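Local coordinates for protein endoglucanase FnCel5A (Fervidobacterium nodosum, PDB 3NCO) that probably hydrolyses internal beta-1,4-glycosidic bonds of cellulose, as an endoglucanase of glycoside hydrolase family 5 built on a TIM barrel, at residues Y41-D44 and E45-K48; F79-D82 and R83-V87; F47-I50 and K51-G54; E31-E35 and G36-V40. All coordinates share one frame; numbering follows the deposited sequence.

Contact 1. Residues Y41-D44 and E45-K48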
loop_
_atom_site.group_PDB
_atom_site.type_symbol
_atom_site.label_atom_id
_atom_site.label_comp_id
_atom_site.label_asym_id
_atom_site.label_seq_id
_atom_site.Cartn_x
_atom_site.Cartn_y
_atom_site.Cartn_z
ATOM N N TYR A 41 -16.750 5.402 2.321
ATOM C CA TYR A 41 -17.200 5.312 0.937
ATOM C C TYR A 41 -16.481 6.454 0.255
ATOM O O TYR A 41 -16.561 7.600 0.740
ATOM C CB TYR A 41 -18.725 5.491 0.821
ATOM C CG TYR A 41 -19.166 5.424 -0.626
ATOM C CD1 TYR A 41 -19.285 4.196 -1.243
ATOM C CD2 TYR A 41 -19.422 6.598 -1.372
ATOM C CE1 TYR A 41 -19.654 4.087 -2.596
ATOM C CE2 TYR A 41 -19.758 6.510 -2.740
ATOM C CZ TYR A 41 -19.865 5.248 -3.324
ATOM O OH TYR A 41 -20.232 5.119 -4.655
ATOM N N ILE A 42 -15.788 6.167 -0.847
ATOM C CA ILE A 42 -14.938 7.194 -1.483
ATOM C C ILE A 42 -15.758 8.263 -2.218
ATOM O O ILE A 42 -16.451 7.985 -3.185
ATOM C CB ILE A 42 -13.867 6.560 -2.412
ATOM C CG1 ILE A 42 -13.037 5.513 -1.617
ATOM C CG2 ILE A 42 -12.982 7.694 -3.045
ATOM C CD1 ILE A 42 -12.127 4.669 -2.429
ATOM N N GLU A 43 -15.655 9.478 -1.718
ATOM C CA GLU A 43 -16.290 10.637 -2.333
ATOM C C GLU A 43 -15.325 11.237 -3.324
ATOM O O GLU A 43 -14.121 11.278 -3.087
ATOM C CB GLU A 43 -16.706 11.687 -1.239
ATOM C CG GLU A 43 -17.727 11.104 -0.199
ATOM C CD GLU A 43 -18.139 12.080 0.994
ATOM O OE1 GLU A 43 -17.980 13.347 0.832
ATOM O OE2 GLU A 43 -18.678 11.604 2.093
ATOM N N ASP A 44 -15.852 11.739 -4.451
ATOM C CA ASP A 44 -14.959 12.347 -5.448
ATOM C C ASP A 44 -14.179 13.487 -4.829
ATOM O O ASP A 44 -13.017 13.734 -5.215
ATOM C CB ASP A 44 -15.804 12.922 -6.599
ATOM C CG ASP A 44 -16.364 11.844 -7.524
ATOM O OD1 ASP A 44 -16.163 10.631 -7.257
ATOM O OD2 ASP A 44 -17.029 12.256 -8.540
ATOM N N GLU A 45 -14.809 14.225 -3.911
ATOM C CA GLU A 45 -14.150 15.403 -3.272
ATOM C C GLU A 45 -12.892 14.994 -2.488
ATOM O O GLU A 45 -12.008 15.793 -2.285
ATOM C CB GLU A 45 -15.093 16.185 -2.338
ATOM C CG GLU A 45 -15.430 15.354 -1.062
ATOM C CD GLU A 45 -16.501 15.943 -0.147
ATOM O OE1 GLU A 45 -16.143 16.571 0.902
ATOM O OE2 GLU A 45 -17.726 15.776 -0.473
ATOM N N TYR A 46 -12.816 13.736 -2.043
ATOM C CA TYR A 46 -11.663 13.304 -1.251
ATOM C C TYR A 46 -10.355 13.529 -1.994
ATOM O O TYR A 46 -9.333 13.891 -1.377
ATOM C CB TYR A 46 -11.763 11.822 -0.914
ATOM C CG TYR A 46 -12.792 11.464 0.165
ATOM C CD1 TYR A 46 -13.459 12.456 0.891
ATOM C CD2 TYR A 46 -13.005 10.136 0.495
ATOM C CE1 TYR A 46 -14.391 12.105 1.901
ATOM C CE2 TYR A 46 -13.896 9.771 1.495
ATOM C CZ TYR A 46 -14.556 10.753 2.211
ATOM O OH TYR A 46 -15.460 10.378 3.202
ATOM N N PHE A 47 -10.393 13.301 -3.303
ATOM C CA PHE A 47 -9.119 13.438 -4.090
ATOM C C PHE A 47 -8.663 14.894 -4.245
ATOM O O PHE A 47 -7.435 15.184 -4.218
ATOM C CB PHE A 47 -9.213 12.692 -5.413
ATOM C CG PHE A 47 -9.462 11.240 -5.237
ATOM C CD1 PHE A 47 -8.488 10.423 -4.668
ATOM C CD2 PHE A 47 -10.671 10.680 -5.612
ATOM C CE1 PHE A 47 -8.722 9.035 -4.465
ATOM C CE2 PHE A 47 -10.932 9.313 -5.414
ATOM C CZ PHE A 47 -9.950 8.491 -4.861
ATOM N N LYS A 48 -9.623 15.809 -4.372
ATOM C CA LYS A 48 -9.314 17.228 -4.413
ATOM C C LYS A 48 -8.747 17.645 -3.055
ATOM O O LYS A 48 -7.778 18.379 -2.995
ATOM C CB LYS A 48 -10.578 18.055 -4.766
ATOM C CG LYS A 48 -10.373 19.561 -4.683
ATOM C CD LYS A 48 -11.674 20.291 -4.987
ATOM C CE LYS A 48 -11.492 21.805 -4.725
ATOM N NZ LYS A 48 -12.675 22.658 -5.045
HETATM O O HOH W 1 -16.384 7.884 4.045
#
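Tyr46 lies against Glu43, and the two are joined through backbone and side chain alike. Tyr46 N donates to Glu43 O at 3.0 Å, reaching it from above the carbonyl plane; one residue on, Phe47 N makes a similar, longer bond to Asp44 O (3.3 Å). Both span three residues and draw the chain into the first turns of helix 44-53. Over the phenol face the methylene of Glu43 makes a CH-pi contact, its CB 3.9 Å from the ring centroid. CG of Tyr46 stands anti to its carbonyl carbon (chi1 -74°), which turns the ring back along the incoming loop. There Tyr46 OH lies 2.8 Å from a water in the plane of the ring, and the same water accepts from Tyr41 N at 3.0 Å. A phenylalanine in place of Tyr46 would probably keep the packing on Glu43 but leave that water, and through it Tyr41 N, without its link to the helix. Ile42 suits the buried side: its CG2 branch, anti to the backbone N, rests 3.5 Å from Phe47 CE2. Asp44 instead sends OD1 to His86 NE2. Glu43 and Glu45 lie side by side, with Glu43 OE1 only 2.8 Å from Glu45 OE2 and the carboxylate planes 75° apart. Two acceptors so close would repel if both were charged, and a long, weak ion pair from Lys307 to Glu45 OE1 may offset a little of this; such closeness would probably favour protonation of one of the two acids.

Contact 2. Residues F79-D82 and R83-V87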
loop_
_atom_site.group_PDB
_atom_site.type_symbol
_atom_site.label_atom_id
_atom_site.label_comp_id
_atom_site.label_asym_id
_atom_site.label_seq_id
_atom_site.Cartn_x
_atom_site.Cartn_y
_atom_site.Cartn_z
ATOM N N PHE A 79 -20.223 -3.489 -13.006
ATOM C CA PHE A 79 -20.509 -2.355 -12.148
ATOM C C PHE A 79 -19.289 -2.035 -11.286
ATOM O O PHE A 79 -18.953 -0.861 -11.044
ATOM C CB PHE A 79 -21.711 -2.649 -11.241
ATOM C CG PHE A 79 -21.963 -1.577 -10.210
ATOM C CD1 PHE A 79 -22.765 -0.470 -10.530
ATOM C CD2 PHE A 79 -21.387 -1.656 -8.931
ATOM C CE1 PHE A 79 -22.999 0.549 -9.588
ATOM C CE2 PHE A 79 -21.605 -0.642 -7.983
ATOM C CZ PHE A 79 -22.408 0.461 -8.315
ATOM N N PHE A 80 -18.617 -3.074 -10.797
ATOM C CA PHE A 80 -17.456 -2.851 -9.903
ATOM C C PHE A 80 -16.232 -2.321 -10.663
ATOM O O PHE A 80 -15.544 -1.391 -10.193
ATOM C CB PHE A 80 -17.086 -4.133 -9.163
ATOM C CG PHE A 80 -16.074 -3.887 -8.097
ATOM C CD1 PHE A 80 -16.453 -3.239 -6.937
ATOM C CD2 PHE A 80 -14.763 -4.292 -8.257
ATOM C CE1 PHE A 80 -15.529 -2.999 -5.938
ATOM C CE2 PHE A 80 -13.822 -4.074 -7.275
ATOM C CZ PHE A 80 -14.180 -3.401 -6.113
ATOM N N LEU A 81 -15.965 -2.900 -11.838
ATOM C CA LEU A 81 -14.884 -2.401 -12.649
ATOM C C LEU A 81 -15.166 -0.924 -12.999
ATOM O O LEU A 81 -14.267 -0.062 -12.927
ATOM C CB LEU A 81 -14.785 -3.236 -13.943
ATOM C CG LEU A 81 -13.636 -2.827 -14.898
ATOM C CD1 LEU A 81 -12.253 -2.789 -14.193
ATOM C CD2 LEU A 81 -13.627 -3.773 -16.113
ATOM N N ASP A 82 -16.425 -0.620 -13.333
ATOM C CA ASP A 82 -16.797 0.762 -13.674
ATOM C C ASP A 82 -16.545 1.708 -12.499
ATOM O O ASP A 82 -16.062 2.823 -12.682
ATOM C CB ASP A 82 -18.249 0.827 -14.116
ATOM C CG ASP A 82 -18.447 0.245 -15.499
ATOM O OD1 ASP A 82 -17.435 -0.035 -16.186
ATOM O OD2 ASP A 82 -19.626 0.107 -15.899
ATOM N N ARG A 83 -16.861 1.228 -11.314
ATOM C CA ARG A 83 -16.616 1.999 -10.090
ATOM C C ARG A 83 -15.127 2.300 -9.904
ATOM O O ARG A 83 -14.751 3.470 -9.607
ATOM C CB ARG A 83 -17.113 1.186 -8.856
ATOM C CG ARG A 83 -16.874 1.836 -7.471
ATOM C CD ARG A 83 -17.406 3.248 -7.368
ATOM N NE ARG A 83 -17.042 3.812 -6.080
ATOM C CZ ARG A 83 -17.073 5.108 -5.794
ATOM N NH1 ARG A 83 -17.485 5.997 -6.714
ATOM N NH2 ARG A 83 -16.686 5.512 -4.562
ATOM N N VAL A 84 -14.294 1.243 -9.993
ATOM C CA VAL A 84 -12.846 1.467 -9.821
ATOM C C VAL A 84 -12.315 2.458 -10.897
ATOM O O VAL A 84 -11.496 3.352 -10.603
ATOM C CB VAL A 84 -12.054 0.122 -9.752
ATOM C CG1 VAL A 84 -10.566 0.364 -9.591
ATOM C CG2 VAL A 84 -12.527 -0.690 -8.566
ATOM N N LYS A 85 -12.774 2.274 -12.130
ATOM C CA LYS A 85 -12.360 3.178 -13.227
ATOM C C LYS A 85 -12.781 4.597 -12.909
ATOM O O LYS A 85 -12.037 5.557 -13.171
ATOM C CB LYS A 85 -12.952 2.778 -14.576
ATOM C CG LYS A 85 -12.271 1.596 -15.204
ATOM C CD LYS A 85 -13.035 0.990 -16.368
ATOM C CE LYS A 85 -12.758 1.679 -17.702
ATOM N NZ LYS A 85 -13.323 0.810 -18.806
ATOM N N HIS A 86 -13.992 4.751 -12.391
ATOM C CA HIS A 86 -14.421 6.094 -11.996
ATOM C C HIS A 86 -13.501 6.697 -10.930
ATOM O O HIS A 86 -13.054 7.843 -11.026
ATOM C CB HIS A 86 -15.858 6.103 -11.502
ATOM C CG HIS A 86 -16.242 7.400 -10.863
ATOM N ND1 HIS A 86 -16.556 8.529 -11.602
ATOM C CD2 HIS A 86 -16.273 7.773 -9.563
ATOM C CE1 HIS A 86 -16.819 9.532 -10.771
ATOM N NE2 HIS A 86 -16.653 9.095 -9.524
ATOM N N VAL A 87 -13.163 5.880 -9.921
ATOM C CA VAL A 87 -12.363 6.389 -8.815
ATOM C C VAL A 87 -10.927 6.735 -9.275
ATOM O O VAL A 87 -10.313 7.711 -8.829
ATOM C CB VAL A 87 -12.355 5.315 -7.690
ATOM C CG1 VAL A 87 -11.267 5.541 -6.725
ATOM C CG2 VAL A 87 -13.698 5.305 -6.998
#
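Phe80 and Val84, one helical turn apart, meet with the CG2 methyl of the valine over the phenyl face, 4.2 Å from its centroid. The phenylalanine has CG anti to its backbone N (chi1 -171°), while Val84 keeps CG2 beside its own N, which carries that branch back toward Phe80; the closest carbon to Val84 CG2 is Phe80 CE2, at 3.8 Å. Both are apolar and buried, and Phe80 also stacks on the ring of His67. On another flank Lys85 bends at chi3 (85°), and its CD passes 4.1 Å from Leu81 CG, a loose aliphatic contact beside Phe130 of helix 112-130. Arg83 bends earlier, at chi2 (53°), so that Val87 CG2 sits over the centre of its guanidinium, 3.6 Å above the plane. An arginine suits this spot because its flat group can pack on a methyl while NH2 bonds Ile42 O and NE pairs with Glu35. His86 gives NE2 to a hydrogen bond with Asp44 OD1, whereas Asp82 pairs with Lys78. Regular backbone bonds, such as Val84 N to Phe80 O at 2.9 Å, hold the spacing. This is the amphipathic helix of a beta-alpha-beta unit, joining strands 57-60 and 97-101 of the TIM barrel.

Contact 3. Residues F47-I50 and K51-G54; sequences FKII and KERG
Lys51 N donates to Phe47 O at 3.0 Å, the shortest backbone bond here that is neither weak nor compromised by a close contact, and Arg53 N reaches Ile49 O in the same manner at 3.1 Å. Beyond them the helix ends in a Schellman motif: Gly54 N has two weak bonds back into the last turn, to Ile50 O at 3.4 Å and to Lys51 O at 2.9 Å. Gly54 has phi 115°, where a beta carbon would press on the carbonyl oxygen of Arg53, so glycine fits the terminus. On the solvent side Lys48 is extended, CG anti to its backbone N (chi1 174°), and crosses the side chain of Glu52 at a slant. It is the aliphatic part that touches, Lys48 CE being 3.5 Å from Glu52 OE1, while NZ stays 4.5 Å from that oxygen, beyond a salt bridge; the opposite charges probably still attract weakly. Lys51 bends at chi2 (67°) and delivers its NZ to Asp95 O. Arg53, bent likewise, carries two carboxylates: Glu311, and the chain end at Lys320, suiting a long side chain with several N-H groups. Ile50, buried, packs on Met26, directly after strand 22-25, and Phe55, in the short link to strand 57-60. Phe47 faces helix 78-93, and Ile49 and Arg53 lie on Trp309 of strand 308-309, so helix 44-53 is wedged between its neighbour in the barrel and the C-terminal part of the chain.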
loop_
_atom_site.group_PDB
_atom_site.type_symbol
_atom_site.label_atom_id
_atom_site.label_comp_id
_atom_site.label_asym_id
_atom_site.label_seq_id
_atom_site.Cartn_x
_atom_site.Cartn_y
_atom_site.Cartn_z
ATOM N N PHE A 47 -10.393 13.301 -3.303
ATOM C CA PHE A 47 -9.119 13.438 -4.090
ATOM C C PHE A 47 -8.663 14.894 -4.245
ATOM O O PHE A 47 -7.435 15.184 -4.218
ATOM C CB PHE A 47 -9.213 12.692 -5.413
ATOM C CG PHE A 47 -9.462 11.240 -5.237
ATOM C CD1 PHE A 47 -8.488 10.423 -4.668
ATOM C CD2 PHE A 47 -10.671 10.680 -5.612
ATOM C CE1 PHE A 47 -8.722 9.035 -4.465
ATOM C CE2 PHE A 47 -10.932 9.313 -5.414
ATOM C CZ PHE A 47 -9.950 8.491 -4.861
ATOM N N LYS A 48 -9.623 15.809 -4.372
ATOM C CA LYS A 48 -9.314 17.228 -4.413
ATOM C C LYS A 48 -8.747 17.645 -3.055
ATOM O O LYS A 48 -7.778 18.379 -2.995
ATOM C CB LYS A 48 -10.578 18.055 -4.766
ATOM C CG LYS A 48 -10.373 19.561 -4.683
ATOM C CD LYS A 48 -11.674 20.291 -4.987
ATOM C CE LYS A 48 -11.492 21.805 -4.725
ATOM N NZ LYS A 48 -12.675 22.658 -5.045
ATOM N N ILE A 49 -9.333 17.123 -1.979
ATOM C CA ILE A 49 -8.861 17.388 -0.593
ATOM C C ILE A 49 -7.439 16.889 -0.352
ATOM O O ILE A 49 -6.571 17.583 0.174
ATOM C CB ILE A 49 -9.880 16.782 0.385
ATOM C CG1 ILE A 49 -11.173 17.611 0.329
ATOM C CG2 ILE A 49 -9.374 16.708 1.815
ATOM C CD1 ILE A 49 -12.391 16.914 0.898
ATOM N N ILE A 50 -7.218 15.650 -0.741
ATOM C CA ILE A 50 -5.888 15.077 -0.634
ATOM C C ILE A 50 -4.829 15.872 -1.406
ATOM O O ILE A 50 -3.729 16.140 -0.906
ATOM C CB ILE A 50 -5.936 13.571 -1.093
ATOM C CG1 ILE A 50 -6.774 12.742 -0.082
ATOM C CG2 ILE A 50 -4.489 12.956 -1.245
ATOM C CD1 ILE A 50 -7.074 11.315 -0.547
ATOM N N LYS A 51 -5.151 16.218 -2.647
ATOM C CA LYS A 51 -4.167 16.936 -3.473
ATOM C C LYS A 51 -3.931 18.310 -2.870
ATOM O O LYS A 51 -2.773 18.706 -2.730
ATOM C CB LYS A 51 -4.652 17.070 -4.917
ATOM C CG LYS A 51 -3.666 17.875 -5.869
ATOM C CD LYS A 51 -2.363 17.116 -6.088
ATOM C CE LYS A 51 -1.389 17.885 -7.031
ATOM N NZ LYS A 51 -0.241 16.993 -7.371
ATOM N N GLU A 52 -5.012 19.019 -2.483
ATOM C CA GLU A 52 -4.847 20.386 -1.919
ATOM C C GLU A 52 -3.933 20.383 -0.707
ATOM O O GLU A 52 -3.189 21.369 -0.458
ATOM C CB GLU A 52 -6.183 21.046 -1.486
ATOM C CG GLU A 52 -7.226 21.133 -2.534
ATOM C CD GLU A 52 -8.579 21.704 -2.040
ATOM O OE1 GLU A 52 -8.917 22.826 -2.520
ATOM O OE2 GLU A 52 -9.318 21.042 -1.218
ATOM N N ARG A 53 -4.021 19.328 0.098
ATOM C CA ARG A 53 -3.203 19.268 1.318
ATOM C C ARG A 53 -1.727 19.088 1.005
ATOM O O ARG A 53 -0.862 19.462 1.831
ATOM C CB ARG A 53 -3.723 18.192 2.283
ATOM C CG ARG A 53 -2.956 18.100 3.602
ATOM C CD ARG A 53 -3.019 19.444 4.402
ATOM N NE ARG A 53 -2.297 19.383 5.676
ATOM C CZ ARG A 53 -0.976 19.562 5.786
ATOM N NH1 ARG A 53 -0.246 19.823 4.698
ATOM N NH2 ARG A 53 -0.375 19.473 6.981
ATOM N N GLY A 54 -1.448 18.544 -0.186
ATOM C CA GLY A 54 -0.084 18.485 -0.688
ATOM C C GLY A 54 0.477 17.072 -0.845
ATOM O O GLY A 54 1.655 16.916 -1.132
#

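Contact 4. Residues E31-E35 and G36-V40; sequences EAPVE and GSWGV
Trp38 lays one face of its indole against the backbone bend at Ala32 and Pro33. Ala32 CA stands almost straight above the six-membered ring, 3.7 Å from its centroid and 5° off the normal, a CH-pi contact, while Ala32 CB sits nearer the rim, 3.5 Å from Trp38 CD2. On the same face, farther toward the nitrogen, Pro33 CD approaches Trp38 NE1 at 3.4 Å, the proline and the indole crossing at about a right angle. A small alanine and a compact proline suit this place, since bulkier residues would probably keep the ring from coming so close. Trp38 has CG anti to its carbonyl carbon (chi1 -69°), which swings the indole back over the start of the loop; its far end meets Glu31, whose CG lies 4.1 Å from Trp38 CZ3 and whose carboxylate, with OE2 accepting from Asn28 N, is turned 72° from the ring. The chain returns through a type II turn from Val34 to Ser37. Val34 O accepts twice: from Ser37 N at 2.9 Å, tilted from the carbonyl plane, and from Ser37 OG at 2.8 Å, in that plane on a lone pair. Gly36 takes the third position with positive phi, where a beta carbon would clash with Glu35 O, and a type I turn to Gly39 follows. The whole loop leaves strand 22-25 and leads to helix 44-53. Glu35 accepts from Ile42 N and forms a salt bridge with Arg83 of helix 78-93, Arg63 beyond strand 57-60 bonds Glu31 O, and Arg304, between strands 302-303 and 308-309, bonds Gly39 O.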
loop_
_atom_site.group_PDB
_atom_site.type_symbol
_atom_site.label_atom_id
_atom_site.label_comp_id
_atom_site.label_asym_id
_atom_site.label_seq_id
_atom_site.Cartn_x
_atom_site.Cartn_y
_atom_site.Cartn_z
ATOM N N GLU A 31 -11.671 -2.214 -0.333
ATOM C CA GLU A 31 -11.240 -3.548 0.151
ATOM C C GLU A 31 -12.197 -4.138 1.192
ATOM O O GLU A 31 -11.927 -5.234 1.724
ATOM C CB GLU A 31 -9.754 -3.635 0.661
ATOM C CG GLU A 31 -9.505 -3.097 2.068
ATOM C CD GLU A 31 -9.583 -1.605 2.247
ATOM O OE1 GLU A 31 -10.260 -0.871 1.492
ATOM O OE2 GLU A 31 -8.958 -1.115 3.218
ATOM N N ALA A 32 -13.252 -3.377 1.547
ATOM C CA ALA A 32 -14.369 -3.955 2.310
ATOM C C ALA A 32 -15.084 -4.973 1.444
ATOM O O ALA A 32 -14.870 -5.036 0.251
ATOM C CB ALA A 32 -15.287 -2.831 2.822
ATOM N N PRO A 33 -15.914 -5.853 2.029
ATOM C CA PRO A 33 -16.605 -6.784 1.125
ATOM C C PRO A 33 -17.474 -6.065 0.084
ATOM O O PRO A 33 -17.626 -6.525 -1.061
ATOM C CB PRO A 33 -17.502 -7.601 2.073
ATOM C CG PRO A 33 -16.838 -7.471 3.438
ATOM C CD PRO A 33 -16.224 -6.081 3.452
ATOM N N VAL A 34 -18.128 -4.991 0.543
ATOM C CA VAL A 34 -18.878 -4.073 -0.305
ATOM C C VAL A 34 -18.455 -2.656 0.137
ATOM O O VAL A 34 -18.406 -2.339 1.348
ATOM C CB VAL A 34 -20.407 -4.218 -0.107
ATOM C CG1 VAL A 34 -21.110 -3.121 -0.901
ATOM C CG2 VAL A 34 -20.912 -5.577 -0.572
ATOM N N GLU A 35 -18.137 -1.785 -0.834
ATOM C CA GLU A 35 -17.644 -0.447 -0.433
ATOM C C GLU A 35 -18.731 0.227 0.397
ATOM O O GLU A 35 -19.903 0.332 -0.011
ATOM C CB GLU A 35 -17.304 0.414 -1.633
ATOM C CG GLU A 35 -16.516 1.697 -1.273
ATOM C CD GLU A 35 -16.406 2.683 -2.437
ATOM O OE1 GLU A 35 -16.861 2.330 -3.534
ATOM O OE2 GLU A 35 -15.891 3.815 -2.233
ATOM N N GLY A 36 -18.307 0.745 1.549
ATOM C CA GLY A 36 -19.244 1.395 2.476
ATOM C C GLY A 36 -19.551 0.523 3.680
ATOM O O GLY A 36 -19.958 1.019 4.730
ATOM N N SER A 37 -19.369 -0.787 3.544
ATOM C CA SER A 37 -19.805 -1.638 4.646
ATOM C C SER A 37 -18.920 -1.569 5.917
ATOM O O SER A 37 -19.327 -2.094 6.984
ATOM C CB SER A 37 -19.990 -3.073 4.146
ATOM O OG SER A 37 -18.736 -3.656 3.845
ATOM N N TRP A 38 -17.752 -0.943 5.802
ATOM C CA TRP A 38 -16.892 -0.688 6.929
ATOM C C TRP A 38 -16.968 0.771 7.332
ATOM O O TRP A 38 -16.211 1.207 8.200
ATOM C CB TRP A 38 -15.438 -1.090 6.599
ATOM C CG TRP A 38 -15.226 -2.602 6.461
ATOM C CD1 TRP A 38 -16.114 -3.613 6.783
ATOM C CD2 TRP A 38 -14.015 -3.256 6.077
ATOM N NE1 TRP A 38 -15.531 -4.864 6.586
ATOM C CE2 TRP A 38 -14.242 -4.665 6.160
ATOM C CE3 TRP A 38 -12.756 -2.800 5.666
ATOM C CZ2 TRP A 38 -13.254 -5.609 5.830
ATOM C CZ3 TRP A 38 -11.768 -3.751 5.375
ATOM C CH2 TRP A 38 -12.036 -5.133 5.439
ATOM N N GLY A 39 -17.896 1.515 6.742
ATOM C CA GLY A 39 -18.127 2.897 7.156
ATOM C C GLY A 39 -17.387 3.948 6.336
ATOM O O GLY A 39 -17.437 5.138 6.673
ATOM N N VAL A 40 -16.700 3.512 5.294
ATOM C CA VAL A 40 -16.002 4.454 4.414
ATOM C C VAL A 40 -16.468 4.281 2.989
ATOM O O VAL A 40 -16.587 3.155 2.479
ATOM C CB VAL A 40 -14.501 4.260 4.470
ATOM C CG1 VAL A 40 -13.805 5.352 3.653
ATOM C CG2 VAL A 40 -14.009 4.320 5.917
#

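In the fold
Contacts 4, 1 and 3 follow one another along the chain, from the loop after strand 22-25 to the end of helix 44-53, and contact 2 lies on the next barrel helix. Glu35 of contact 4 bridges two of the others, its OE2 2.7 Å from Ile42 N of contact 1 and its OE1 3.0 Å from Arg83 NE of contact 2. Arg83 NH2 also reaches Ile42 O at 2.8 Å, and Asp44 OD1 meets His86 NE2 at 2.8 Å. Contact 3 shares Phe47 and Lys48 with contact 1, but its nearest atoms are about 8 Å from contact 4. In TIM barrels, loops following the strands, like that of contact 4, surround the active site.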